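Putative methylase (Clostridium difficile, PDB 3LDU) probably methylates guanine bases of ribosomal RNA, joining an RNA-binding THUMP domain to a Rossmann-fold methyltransferase domain that here holds GTP. Local coordinates at residues Lys322-Lys326 against Tyr346-Glu352; Thr307-Glu313 against Tyr341-Tyr346; Leu77-Lys82 against Val118-Glu124; Trp86-Tyr92 against Ser125-Tyr130. All blocks are in the same frame, centred on the assembly; numbering follows the deposited sequence.

Contact 1 (Lys322-Lys326 against Tyr346-Glu352); sequences KQLYK and YEDFEYE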
# COMPACT_ATOMS: atom_id res chain seq x y z
N LYS A 322 18.96 2.90 21.71
CA LYS A 322 20.23 2.23 21.46
C LYS A 322 20.41 0.96 22.31
O LYS A 322 20.85 -0.07 21.81
CB LYS A 322 21.41 3.19 21.68
CG LYS A 322 21.60 4.19 20.57
CD LYS A 322 23.03 4.74 20.57
CE LYS A 322 23.14 6.03 21.37
NZ LYS A 322 24.57 6.44 21.55
N GLN A 323 20.08 1.06 23.60
CA GLN A 323 20.16 -0.10 24.48
C GLN A 323 19.18 -1.20 24.06
O GLN A 323 19.50 -2.38 24.12
CB GLN A 323 19.94 0.29 25.94
CG GLN A 323 20.08 -0.89 26.91
CD GLN A 323 21.51 -1.44 27.01
OE1 GLN A 323 22.49 -0.71 26.82
NE2 GLN A 323 21.63 -2.72 27.31
N LEU A 324 17.99 -0.79 23.63
CA LEU A 324 17.00 -1.75 23.16
C LEU A 324 17.57 -2.56 22.00
O LEU A 324 17.49 -3.79 21.98
CB LEU A 324 15.73 -1.02 22.72
CG LEU A 324 14.71 -1.91 22.01
CD1 LEU A 324 14.18 -2.97 22.97
CD2 LEU A 324 13.56 -1.07 21.46
N TYR A 325 18.18 -1.87 21.04
CA TYR A 325 18.76 -2.54 19.88
C TYR A 325 19.81 -3.58 20.30
O TYR A 325 19.84 -4.69 19.78
CB TYR A 325 19.36 -1.51 18.92
CG TYR A 325 18.34 -0.62 18.22
CD1 TYR A 325 16.99 -0.97 18.15
CD2 TYR A 325 18.72 0.58 17.64
CE1 TYR A 325 16.06 -0.15 17.52
CE2 TYR A 325 17.80 1.41 17.00
CZ TYR A 325 16.48 1.04 16.94
OH TYR A 325 15.59 1.87 16.30
N LYS A 326 20.67 -3.22 21.26
CA LYS A 326 21.69 -4.14 21.76
C LYS A 326 21.02 -5.35 22.42
O LYS A 326 21.37 -6.50 22.16
CB LYS A 326 22.58 -3.44 22.78
CG LYS A 326 23.69 -4.30 23.34
CD LYS A 326 24.39 -3.57 24.49
CE LYS A 326 24.89 -2.20 24.06
NZ LYS A 326 26.00 -2.31 23.07
N TYR A 346 16.72 4.53 12.39
CA TYR A 346 18.00 4.70 13.08
C TYR A 346 19.14 4.24 12.16
O TYR A 346 19.30 3.05 11.91
CB TYR A 346 18.00 3.95 14.41
CG TYR A 346 19.20 4.31 15.28
CD1 TYR A 346 19.17 5.43 16.09
CD2 TYR A 346 20.34 3.53 15.28
CE1 TYR A 346 20.26 5.77 16.88
CE2 TYR A 346 21.43 3.85 16.06
CZ TYR A 346 21.38 4.98 16.86
OH TYR A 346 22.46 5.33 17.65
N GLU A 347 19.91 5.19 11.66
CA GLU A 347 20.93 4.90 10.64
C GLU A 347 21.95 3.84 11.07
O GLU A 347 22.25 2.92 10.32
CB GLU A 347 21.66 6.19 10.23
CG GLU A 347 20.87 7.08 9.28
CD GLU A 347 20.91 6.58 7.85
OE1 GLU A 347 22.01 6.55 7.26
OE2 GLU A 347 19.83 6.23 7.31
N ASP A 348 22.47 3.98 12.29
CA ASP A 348 23.53 3.11 12.77
C ASP A 348 22.99 1.89 13.52
O ASP A 348 23.58 1.43 14.50
CB ASP A 348 24.46 3.90 13.69
CG ASP A 348 25.85 3.32 13.75
OD1 ASP A 348 26.30 2.76 12.73
OD2 ASP A 348 26.50 3.43 14.81
N PHE A 349 21.86 1.36 13.04
CA PHE A 349 21.20 0.23 13.67
C PHE A 349 22.10 -0.99 13.80
O PHE A 349 22.22 -1.57 14.87
CB PHE A 349 19.91 -0.15 12.92
CG PHE A 349 19.33 -1.45 13.38
CD1 PHE A 349 18.57 -1.51 14.55
CD2 PHE A 349 19.58 -2.61 12.68
CE1 PHE A 349 18.05 -2.72 14.98
CE2 PHE A 349 19.06 -3.82 13.12
CZ PHE A 349 18.30 -3.87 14.27
N GLU A 350 22.76 -1.37 12.70
CA GLU A 350 23.57 -2.58 12.69
C GLU A 350 24.65 -2.54 13.77
O GLU A 350 24.93 -3.56 14.40
CB GLU A 350 24.20 -2.80 11.31
CG GLU A 350 23.17 -3.18 10.26
CD GLU A 350 23.71 -3.02 8.85
OE1 GLU A 350 23.90 -1.86 8.44
OE2 GLU A 350 23.93 -4.05 8.17
N TYR A 351 25.22 -1.37 13.98
CA TYR A 351 26.25 -1.22 15.01
C TYR A 351 25.72 -1.51 16.42
O TYR A 351 26.35 -2.23 17.20
CB TYR A 351 26.91 0.15 14.93
CG TYR A 351 27.98 0.34 15.98
CD1 TYR A 351 29.23 -0.25 15.84
CD2 TYR A 351 27.73 1.08 17.13
CE1 TYR A 351 30.20 -0.09 16.81
CE2 TYR A 351 28.70 1.25 18.10
CZ TYR A 351 29.93 0.66 17.94
OH TYR A 351 30.90 0.82 18.90
N GLU A 352 24.56 -0.96 16.76
CA GLU A 352 24.02 -1.15 18.11
C GLU A 352 23.41 -2.55 18.28
O GLU A 352 23.52 -3.17 19.35
CB GLU A 352 23.00 -0.07 18.44
CG GLU A 352 23.52 1.34 18.26
CD GLU A 352 24.60 1.70 19.26
OE1 GLU A 352 24.80 0.95 20.24
OE2 GLU A 352 25.26 2.75 19.08
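Lys326 and Glu352 bring the two backbones closest, their CA atoms 5.3 Å apart, where helix 315-333 passes the short helix 349-353. The chain enters the second helix through a type I beta turn from Tyr346 to Phe349, with Asp348 at the N-cap position, although its side chain makes no capping bond. Glu352 O lies 3.2 Å from Lys326 CA, a CA-H...O contact; its angle to Lys326 N is too poor for a hydrogen bond. The Tyr325 ring projects from its helix toward segment 346-352. Phe349 comes edge-on over one of its faces, placing CD1 3.6 Å above the centre of the Tyr325 plane with the two rings at 75°. Tyr325 in turn offers its own edge to the face of Tyr346 in an offset edge-to-face pair, and Tyr325 CE2 meets Tyr346 CB at 3.6 Å. These three rings form an aromatic cluster in the Rossmann-like methyltransferase domain, wedged between helix 315-333 and the turn that follows strand 339-344; Phe353 and Phe373 extend it beyond Phe349. Tyr325 OH is hydrogen-bonded with both Pro310 O and Thr344 OG1. Beside the rings, the aliphatic part of Lys322 crosses both Tyr346 and Glu352: CD is 3.0 Å from Tyr346 OH and 3.3 Å from Glu352 OE2. A bend at chi3 (-93°) leaves Lys322 NZ 4.5 Å from Glu352 OE2, too far for a salt bridge. Lys318 NZ makes a weak hydrogen bond with Tyr346 OH.

Contact 2 (Thr307-Glu313 against Tyr341-Tyr346); sequences TNPPYGE and YLITSY. With GTP (guanosine-5'-triphosphate), chain B.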
# COMPACT_ATOMS: atom_id res chain seq x y z
N THR A 307 9.52 -7.08 12.52
CA THR A 307 9.13 -6.12 13.53
C THR A 307 9.54 -4.68 13.23
O THR A 307 10.47 -4.43 12.46
CB THR A 307 9.71 -6.53 14.93
OG1 THR A 307 9.09 -5.76 15.95
CG2 THR A 307 11.23 -6.35 14.96
N ASN A 308 8.83 -3.75 13.87
CA ASN A 308 8.99 -2.31 13.68
C ASN A 308 9.24 -1.68 15.06
O ASN A 308 8.31 -1.27 15.75
CB ASN A 308 7.68 -1.81 13.01
CG ASN A 308 7.59 -0.30 12.89
OD1 ASN A 308 6.53 0.29 13.16
ND2 ASN A 308 8.64 0.32 12.42
N PRO A 309 10.52 -1.67 15.50
CA PRO A 309 10.83 -1.17 16.85
C PRO A 309 10.73 0.35 16.92
O PRO A 309 10.63 0.99 15.87
CB PRO A 309 12.30 -1.58 17.05
CG PRO A 309 12.85 -1.64 15.64
CD PRO A 309 11.71 -2.21 14.82
N PRO A 310 10.77 0.93 18.13
CA PRO A 310 10.90 2.39 18.24
C PRO A 310 12.13 2.86 17.45
O PRO A 310 13.11 2.13 17.39
CB PRO A 310 11.14 2.60 19.74
CG PRO A 310 10.68 1.34 20.41
CD PRO A 310 10.88 0.24 19.42
N TYR A 311 12.07 4.05 16.86
CA TYR A 311 13.16 4.55 16.02
C TYR A 311 14.18 5.42 16.77
O TYR A 311 15.29 5.65 16.28
CB TYR A 311 12.62 5.39 14.86
CG TYR A 311 11.69 4.67 13.90
CD1 TYR A 311 10.93 5.38 12.98
CD2 TYR A 311 11.58 3.29 13.91
CE1 TYR A 311 10.08 4.74 12.08
CE2 TYR A 311 10.74 2.62 13.01
CZ TYR A 311 9.98 3.35 12.11
OH TYR A 311 9.15 2.69 11.23
N GLY A 312 13.77 5.93 17.92
CA GLY A 312 14.63 6.80 18.72
C GLY A 312 14.97 8.11 18.03
O GLY A 312 16.09 8.59 18.12
N GLU A 313 14.00 8.69 17.35
CA GLU A 313 14.24 9.93 16.60
C GLU A 313 14.45 11.14 17.51
O GLU A 313 15.16 12.08 17.15
CB GLU A 313 13.11 10.19 15.60
CG GLU A 313 13.01 9.14 14.50
CD GLU A 313 12.18 9.61 13.31
OE1 GLU A 313 11.68 10.75 13.34
OE2 GLU A 313 12.03 8.83 12.35
N TYR A 341 13.93 -9.64 10.84
CA TYR A 341 13.85 -8.51 9.92
C TYR A 341 13.32 -7.33 10.71
O TYR A 341 12.30 -7.45 11.39
CB TYR A 341 12.89 -8.85 8.77
CG TYR A 341 13.29 -10.09 8.00
CD1 TYR A 341 14.05 -10.00 6.84
CD2 TYR A 341 12.95 -11.37 8.46
CE1 TYR A 341 14.43 -11.13 6.12
CE2 TYR A 341 13.34 -12.52 7.76
CZ TYR A 341 14.08 -12.39 6.59
OH TYR A 341 14.48 -13.51 5.88
N LEU A 342 14.01 -6.20 10.66
CA LEU A 342 13.64 -5.06 11.48
C LEU A 342 13.66 -3.80 10.65
O LEU A 342 14.60 -3.56 9.89
CB LEU A 342 14.63 -4.89 12.64
CG LEU A 342 14.69 -6.01 13.68
CD1 LEU A 342 15.78 -6.99 13.29
CD2 LEU A 342 14.94 -5.47 15.08
N ILE A 343 12.61 -2.99 10.78
CA ILE A 343 12.57 -1.71 10.08
C ILE A 343 12.78 -0.56 11.07
O ILE A 343 12.15 -0.51 12.13
CB ILE A 343 11.24 -1.54 9.28
CG1 ILE A 343 11.22 -0.17 8.61
CG2 ILE A 343 10.01 -1.75 10.19
CD1 ILE A 343 10.16 -0.03 7.49
N THR A 344 13.71 0.33 10.76
CA THR A 344 13.95 1.48 11.62
C THR A 344 14.62 2.59 10.85
O THR A 344 15.33 2.33 9.87
CB THR A 344 14.79 1.13 12.87
OG1 THR A 344 15.00 2.33 13.63
CG2 THR A 344 16.14 0.55 12.47
N SER A 345 14.41 3.83 11.29
CA SER A 345 15.06 4.97 10.67
C SER A 345 16.39 5.28 11.34
O SER A 345 17.12 6.19 10.91
CB SER A 345 14.16 6.21 10.74
OG SER A 345 13.96 6.61 12.08
N TYR A 346 16.72 4.53 12.39
CA TYR A 346 18.00 4.70 13.08
C TYR A 346 19.14 4.24 12.16
O TYR A 346 19.30 3.05 11.91
CB TYR A 346 18.00 3.95 14.41
CG TYR A 346 19.20 4.31 15.28
CD1 TYR A 346 19.17 5.43 16.09
CD2 TYR A 346 20.34 3.53 15.28
CE1 TYR A 346 20.26 5.77 16.88
CE2 TYR A 346 21.43 3.85 16.06
CZ TYR A 346 21.38 4.98 16.86
OH TYR A 346 22.46 5.33 17.65
PG GTP B . 2.28 -1.21 14.29
O1G GTP B . 2.48 -2.71 14.31
O2G GTP B . 1.91 -0.79 12.89
O3G GTP B . 1.15 -0.79 15.20
O3B GTP B . 3.67 -0.51 14.74
PB GTP B . 3.78 0.20 16.19
O1B GTP B . 3.59 1.69 16.00
O2B GTP B . 2.73 -0.31 17.13
O3A GTP B . 5.25 -0.04 16.81
PA GTP B . 5.97 1.26 17.46
O1A GTP B . 4.96 1.97 18.34
O2A GTP B . 6.46 2.19 16.39
O5' GTP B . 7.16 0.75 18.41
C5' GTP B . 7.26 -0.62 18.60
C4' GTP B . 6.42 -1.00 19.81
O4' GTP B . 7.30 -1.64 20.69
C3' GTP B . 5.80 0.15 20.62
O3' GTP B . 4.40 -0.06 20.64
C2' GTP B . 6.35 0.02 22.04
O2' GTP B . 5.34 0.03 23.03
C1' GTP B . 6.93 -1.37 22.02
N9 GTP B . 8.13 -1.58 22.84
C8 GTP B . 9.12 -0.73 23.24
N7 GTP B . 10.01 -1.45 23.97
C5 GTP B . 9.59 -2.74 24.03
C6 GTP B . 10.10 -3.88 24.63
O6 GTP B . 11.16 -3.85 25.28
N1 GTP B . 9.40 -5.07 24.49
C2 GTP B . 8.22 -5.12 23.76
N2 GTP B . 7.60 -6.28 23.64
N3 GTP B . 7.70 -3.98 23.17
C4 GTP B . 8.40 -2.82 23.31
O HOH W 1 16.03 7.33 14.26
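Ser345 turns OG between its backbone N and carbonyl carbon (chi1 65°), where it donates a hydrogen bond to Glu313 OE2 at 3.0 Å. The Glu313 chain is extended beyond CG, and the carboxylate oxygen is met on its anti side, 17° out of plane. Tyr311, with CG beside its own N (chi1 -61°), lays a ring face over the Thr344-Ser345 peptide; Ser345 N lies 3.8 Å above the ring plane, offset toward the rim. Water 1 donates to both Tyr311 O and Ser345 OG. Upstream, Thr307 and Leu342 form a parallel beta bridge: Thr307 N bonds Tyr341 O at 3.0 Å, and Ile343 N bonds Thr307 O at 3.1 Å. Their side chains lie side by side, while Thr307 OG1 turns to Asp201. Asn308-Tyr311 reads Asn-Pro-Pro-Tyr, the motif of amino-group methyltransferases that follows the fourth strand of the Rossmann-like core. It lines the nucleotide pocket with backbone and proline ring alike: Asn308 O lies 3.1 Å from GTP C5' and Pro310 CG 3.8 Å from GTP C8. Thr344 OG1 accepts from Tyr346 N in an ST turn. Proline nitrogen has no hydrogen to give, and Ile343 O meets Pro309 CD at 3.2 Å instead: pairing between these two segments ends there, and Ile343 O is buried without a polar partner; Ser345 N, over the Tyr311 ring, also has none in the model.

Contact 3 (Leu77-Lys82 against Val118-Glu124); sequences LFENTK and VKKAIVE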
# COMPACT_ATOMS: atom_id res chain seq x y z
N LEU A 77 -1.69 23.03 -21.77
CA LEU A 77 -2.40 22.14 -20.85
C LEU A 77 -3.91 22.15 -21.15
O LEU A 77 -4.55 21.10 -21.24
CB LEU A 77 -2.15 22.57 -19.39
CG LEU A 77 -2.98 21.87 -18.30
CD1 LEU A 77 -2.63 20.39 -18.26
CD2 LEU A 77 -2.73 22.48 -16.92
N PHE A 78 -4.47 23.35 -21.31
CA PHE A 78 -5.89 23.49 -21.64
C PHE A 78 -6.26 22.83 -22.98
O PHE A 78 -7.16 22.00 -23.04
CB PHE A 78 -6.31 24.96 -21.67
CG PHE A 78 -7.75 25.16 -22.04
CD1 PHE A 78 -8.75 24.93 -21.11
CD2 PHE A 78 -8.11 25.56 -23.32
CE1 PHE A 78 -10.09 25.10 -21.45
CE2 PHE A 78 -9.44 25.73 -23.67
CZ PHE A 78 -10.43 25.51 -22.73
N GLU A 79 -5.55 23.19 -24.04
CA GLU A 79 -5.86 22.62 -25.35
C GLU A 79 -5.76 21.10 -25.38
O GLU A 79 -6.63 20.43 -25.94
CB GLU A 79 -4.98 23.25 -26.44
CG GLU A 79 -5.32 24.71 -26.72
CD GLU A 79 -6.72 24.90 -27.32
OE1 GLU A 79 -7.15 24.03 -28.11
OE2 GLU A 79 -7.38 25.91 -27.01
N ASN A 80 -4.72 20.54 -24.77
CA ASN A 80 -4.56 19.09 -24.77
C ASN A 80 -5.61 18.38 -23.92
O ASN A 80 -6.03 17.27 -24.25
CB ASN A 80 -3.14 18.69 -24.34
CG ASN A 80 -2.09 19.11 -25.35
OD1 ASN A 80 -2.41 19.31 -26.53
ND2 ASN A 80 -0.86 19.27 -24.91
N THR A 81 -6.02 19.00 -22.82
CA THR A 81 -6.99 18.37 -21.95
C THR A 81 -8.38 18.43 -22.59
O THR A 81 -9.15 17.46 -22.55
CB THR A 81 -7.04 19.07 -20.59
OG1 THR A 81 -5.74 19.00 -19.97
CG2 THR A 81 -8.08 18.41 -19.67
N LYS A 82 -8.67 19.58 -23.20
CA LYS A 82 -9.97 19.80 -23.82
C LYS A 82 -10.22 18.86 -25.00
O LYS A 82 -11.36 18.43 -25.22
CB LYS A 82 -10.10 21.26 -24.28
CG LYS A 82 -11.46 21.56 -24.92
CD LYS A 82 -11.62 23.02 -25.29
CE LYS A 82 -12.92 23.23 -26.06
NZ LYS A 82 -13.13 24.65 -26.46
N VAL A 118 -7.48 22.40 -15.87
CA VAL A 118 -8.00 21.09 -16.24
C VAL A 118 -9.52 21.04 -16.04
O VAL A 118 -10.24 20.53 -16.90
CB VAL A 118 -7.28 19.94 -15.47
CG1 VAL A 118 -8.04 18.63 -15.58
CG2 VAL A 118 -5.86 19.76 -16.01
N LYS A 119 -10.01 21.58 -14.93
CA LYS A 119 -11.46 21.67 -14.71
C LYS A 119 -12.13 22.39 -15.88
O LYS A 119 -13.10 21.89 -16.47
CB LYS A 119 -11.76 22.41 -13.40
CG LYS A 119 -13.25 22.52 -13.07
CD LYS A 119 -13.86 21.15 -12.79
CE LYS A 119 -15.35 21.27 -12.43
NZ LYS A 119 -15.94 20.00 -11.90
N LYS A 120 -11.61 23.55 -16.24
CA LYS A 120 -12.20 24.33 -17.33
C LYS A 120 -12.21 23.54 -18.64
O LYS A 120 -13.21 23.55 -19.37
CB LYS A 120 -11.44 25.65 -17.50
CG LYS A 120 -12.02 26.60 -18.56
CD LYS A 120 -11.32 27.96 -18.45
CE LYS A 120 -10.84 28.48 -19.79
NZ LYS A 120 -9.66 29.39 -19.63
N ALA A 121 -11.10 22.88 -18.95
CA ALA A 121 -10.99 22.08 -20.18
C ALA A 121 -12.02 20.96 -20.24
O ALA A 121 -12.66 20.74 -21.27
CB ALA A 121 -9.58 21.51 -20.32
N ILE A 122 -12.18 20.25 -19.13
CA ILE A 122 -13.14 19.15 -19.08
C ILE A 122 -14.58 19.68 -19.20
O ILE A 122 -15.41 19.07 -19.87
CB ILE A 122 -12.97 18.30 -17.80
CG1 ILE A 122 -11.57 17.68 -17.77
CG2 ILE A 122 -14.05 17.21 -17.72
CD1 ILE A 122 -11.30 16.77 -16.54
N VAL A 123 -14.87 20.80 -18.55
CA VAL A 123 -16.19 21.39 -18.67
C VAL A 123 -16.47 21.72 -20.14
O VAL A 123 -17.55 21.42 -20.67
CB VAL A 123 -16.33 22.65 -17.79
CG1 VAL A 123 -17.53 23.48 -18.21
CG2 VAL A 123 -16.41 22.27 -16.31
N GLU A 124 -15.48 22.33 -20.80
CA GLU A 124 -15.64 22.71 -22.21
C GLU A 124 -15.84 21.49 -23.09
O GLU A 124 -16.70 21.50 -23.99
CB GLU A 124 -14.41 23.49 -22.69
CG GLU A 124 -14.36 24.92 -22.22
CD GLU A 124 -14.64 25.89 -23.34
OE1 GLU A 124 -15.79 26.39 -23.42
OE2 GLU A 124 -13.73 26.13 -24.16
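Ala121 points its methyl into helix 77-82, where CB meets Thr81 CG2 at 3.5 Å and Phe78 CD1 at 3.6 Å. The small residue lets the backbones come close, with CA of Lys82 4.4 Å from CA of Ala121. Phe78 reaches over with CG anti to its backbone N, and three residues of the other helix gather round its ring. Lys120 NZ stands over a face, 4.9 Å from the ring centroid and 20° off the normal, a cation-pi contact. Glu124 OE2 comes at the edge near the ring plane, 3.6 Å from CZ, the side where aromatic hydrogens carry partial positive charge. The same oxygen takes a salt bridge from Lys82 NZ at 2.8 Å; the fully extended lysine reaches it from above the carboxylate plane, 53° out of it. The axes of these helical segments approach to 8.2 Å at a crossing angle of -37°, running broadly the same way, as the two helices of the THUMP domain pack beside its sheet. On the sheet side, Leu77 CD1 touches Val118 CG2. Thr81 is fixed in rotation by its own helix: OG1 bonds Leu77 O at 2.7 Å, from the face of that carbonyl opposite to Thr81 N, and this turns CG2 toward Ala121 and Ile122. Behind, Phe69 of strand 63-70 touches Leu77 and Thr81, and Ile98 of strand 98-104 packs on Val118 and Ile122. Trp86 NE1 bonds Thr81 O.

Contact 4 (Trp86-Tyr92 against Ser125-Tyr130); sequences WSRYIPY and SLKKSY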
# COMPACT_ATOMS: atom_id res chain seq x y z
N TRP A 86 -13.90 13.53 -23.23
CA TRP A 86 -14.24 13.25 -21.85
C TRP A 86 -15.57 12.53 -21.65
O TRP A 86 -15.74 11.81 -20.67
CB TRP A 86 -14.14 14.52 -20.99
CG TRP A 86 -12.72 14.84 -20.67
CD1 TRP A 86 -11.92 15.78 -21.27
CD2 TRP A 86 -11.89 14.17 -19.71
NE1 TRP A 86 -10.65 15.75 -20.71
CE2 TRP A 86 -10.62 14.76 -19.76
CE3 TRP A 86 -12.12 13.12 -18.82
CZ2 TRP A 86 -9.57 14.35 -18.94
CZ3 TRP A 86 -11.07 12.71 -17.99
CH2 TRP A 86 -9.82 13.32 -18.07
N SER A 87 -16.51 12.72 -22.57
CA SER A 87 -17.80 12.04 -22.47
C SER A 87 -17.68 10.52 -22.51
O SER A 87 -18.58 9.80 -22.06
CB SER A 87 -18.74 12.51 -23.59
OG SER A 87 -18.24 12.13 -24.86
N ARG A 88 -16.57 10.01 -23.04
CA ARG A 88 -16.30 8.57 -23.05
C ARG A 88 -16.08 8.03 -21.64
O ARG A 88 -16.34 6.86 -21.36
CB ARG A 88 -15.08 8.24 -23.91
CG ARG A 88 -15.33 8.15 -25.40
CD ARG A 88 -14.07 7.71 -26.14
NE ARG A 88 -13.38 6.63 -25.43
CZ ARG A 88 -12.19 6.15 -25.78
NH1 ARG A 88 -11.54 6.65 -26.83
NH2 ARG A 88 -11.64 5.17 -25.07
N TYR A 89 -15.62 8.90 -20.74
CA TYR A 89 -15.20 8.49 -19.41
C TYR A 89 -16.07 9.04 -18.29
O TYR A 89 -16.21 8.41 -17.25
CB TYR A 89 -13.76 8.94 -19.18
CG TYR A 89 -12.83 8.45 -20.25
CD1 TYR A 89 -12.52 7.10 -20.35
CD2 TYR A 89 -12.28 9.32 -21.16
CE1 TYR A 89 -11.67 6.64 -21.32
CE2 TYR A 89 -11.44 8.88 -22.14
CZ TYR A 89 -11.13 7.54 -22.22
OH TYR A 89 -10.28 7.10 -23.20
N ILE A 90 -16.60 10.24 -18.51
CA ILE A 90 -17.47 10.92 -17.55
C ILE A 90 -18.88 10.98 -18.13
O ILE A 90 -19.10 11.69 -19.10
CB ILE A 90 -17.00 12.39 -17.27
CG1 ILE A 90 -15.52 12.43 -16.86
CG2 ILE A 90 -17.87 13.04 -16.20
CD1 ILE A 90 -15.16 11.44 -15.81
N PRO A 91 -19.83 10.24 -17.54
CA PRO A 91 -21.19 10.17 -18.07
C PRO A 91 -22.04 11.37 -17.66
O PRO A 91 -21.66 12.16 -16.80
CB PRO A 91 -21.74 8.90 -17.44
CG PRO A 91 -21.02 8.80 -16.14
CD PRO A 91 -19.65 9.36 -16.37
N TYR A 92 -23.20 11.49 -18.30
CA TYR A 92 -24.09 12.60 -18.08
C TYR A 92 -24.43 12.81 -16.62
O TYR A 92 -24.93 11.90 -15.96
CB TYR A 92 -25.38 12.36 -18.88
CG TYR A 92 -26.25 13.57 -19.03
CD1 TYR A 92 -25.79 14.69 -19.71
CD2 TYR A 92 -27.54 13.59 -18.52
CE1 TYR A 92 -26.60 15.82 -19.87
CE2 TYR A 92 -28.36 14.71 -18.67
CZ TYR A 92 -27.87 15.81 -19.34
OH TYR A 92 -28.67 16.93 -19.50
N SER A 125 -15.06 20.45 -22.84
CA SER A 125 -15.15 19.19 -23.60
C SER A 125 -16.53 18.55 -23.48
O SER A 125 -17.13 18.14 -24.48
CB SER A 125 -14.07 18.21 -23.14
OG SER A 125 -14.21 16.97 -23.83
N LEU A 126 -17.04 18.46 -22.26
CA LEU A 126 -18.34 17.86 -21.99
C LEU A 126 -19.49 18.71 -22.52
O LEU A 126 -20.46 18.19 -23.05
CB LEU A 126 -18.52 17.63 -20.49
CG LEU A 126 -17.54 16.61 -19.91
CD1 LEU A 126 -17.75 16.47 -18.42
CD2 LEU A 126 -17.72 15.26 -20.61
N LYS A 127 -19.38 20.03 -22.35
CA LYS A 127 -20.41 20.94 -22.85
C LYS A 127 -20.60 20.73 -24.34
O LYS A 127 -21.73 20.76 -24.86
CB LYS A 127 -20.00 22.39 -22.57
CG LYS A 127 -20.79 23.40 -23.39
CD LYS A 127 -20.29 24.83 -23.23
CE LYS A 127 -21.10 25.78 -24.12
NZ LYS A 127 -20.60 27.18 -24.08
N LYS A 128 -19.50 20.50 -25.05
CA LYS A 128 -19.55 20.26 -26.48
C LYS A 128 -20.20 18.91 -26.81
O LYS A 128 -21.06 18.82 -27.71
CB LYS A 128 -18.14 20.34 -27.08
CG LYS A 128 -18.07 20.12 -28.58
CD LYS A 128 -16.65 20.29 -29.11
CE LYS A 128 -16.17 21.73 -28.99
NZ LYS A 128 -14.83 21.92 -29.62
N SER A 129 -19.81 17.87 -26.09
CA SER A 129 -20.35 16.53 -26.33
C SER A 129 -21.83 16.43 -25.98
O SER A 129 -22.60 15.81 -26.70
CB SER A 129 -19.57 15.47 -25.53
OG SER A 129 -18.23 15.36 -25.96
N TYR A 130 -22.21 17.05 -24.86
CA TYR A 130 -23.55 16.90 -24.29
C TYR A 130 -24.47 18.03 -24.68
O TYR A 130 -25.58 18.13 -24.17
CB TYR A 130 -23.48 16.79 -22.76
CG TYR A 130 -22.80 15.52 -22.28
CD1 TYR A 130 -22.82 14.38 -23.07
CD2 TYR A 130 -22.15 15.46 -21.06
CE1 TYR A 130 -22.22 13.21 -22.66
CE2 TYR A 130 -21.53 14.28 -20.63
CZ TYR A 130 -21.57 13.16 -21.44
OH TYR A 130 -20.97 11.97 -21.08
O HOH W 2 -16.45 15.11 -24.16
O HOH W 3 -23.44 9.86 -20.68
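Tyr130, just after helix 111-129 of the THUMP domain, lays its ring against Ser87 and Tyr92 in the loop between helix 74-82 and strand 98-104. From CB, chi1 of -67° sets CG beside the backbone N and sends the ring toward the loop. CG and CD2 lie under the edge of Tyr92, each 4.0 Å from its CD1; the planes stand at 88°, an edge-to-face pair. CE1 and then CZ pass obliquely by Ser87 CB, CZ at 3.6 Å, and CE2 lies near Ile90 O and Tyr92 CA. At the tip, OH donates to Ile90 O over 2.7 Å, in the carbonyl plane and on a lone pair. Water 3 donates to the same OH and accepts from Tyr92 N. One turn back, Leu126 CD2 packs on Trp86 CB and comes within 3.4 Å of Ser87 N, while its CD1 meets Ile90 CG2. Ser125 OG, bonded to Ile84 O, sits at the edge of the Trp86 indole and accepts from water 2, which itself accepts from Ser87 N. Ser87 OG has Asn85 ND2 as its stronger partner and shares a weak 3.4 Å hydrogen bond with Ser129 OG.

In the fold
From the N terminus, helix 74-82 and the loop after it come first; helix 111-129 closes contact 3 and, with its last turn and Tyr130, contact 4, and is thereby tied to both. The two loops cross, and Trp86 of contact 4 also touches both segments of contact 3. The methyltransferase half follows in series: contact 2 opens at the end of strand 304-307, contact 1 on helix 315-333; strand 339-344 closes contact 2 and helix 349-353 contact 1. These also cross, share Tyr346 and are joined by Tyr325, tying helix 315-333 and the loop before it to that strand and short helix. The pairs lie on opposite sides of the chain's centre, the centres of contacts 1 and 3 about 53 Å apart.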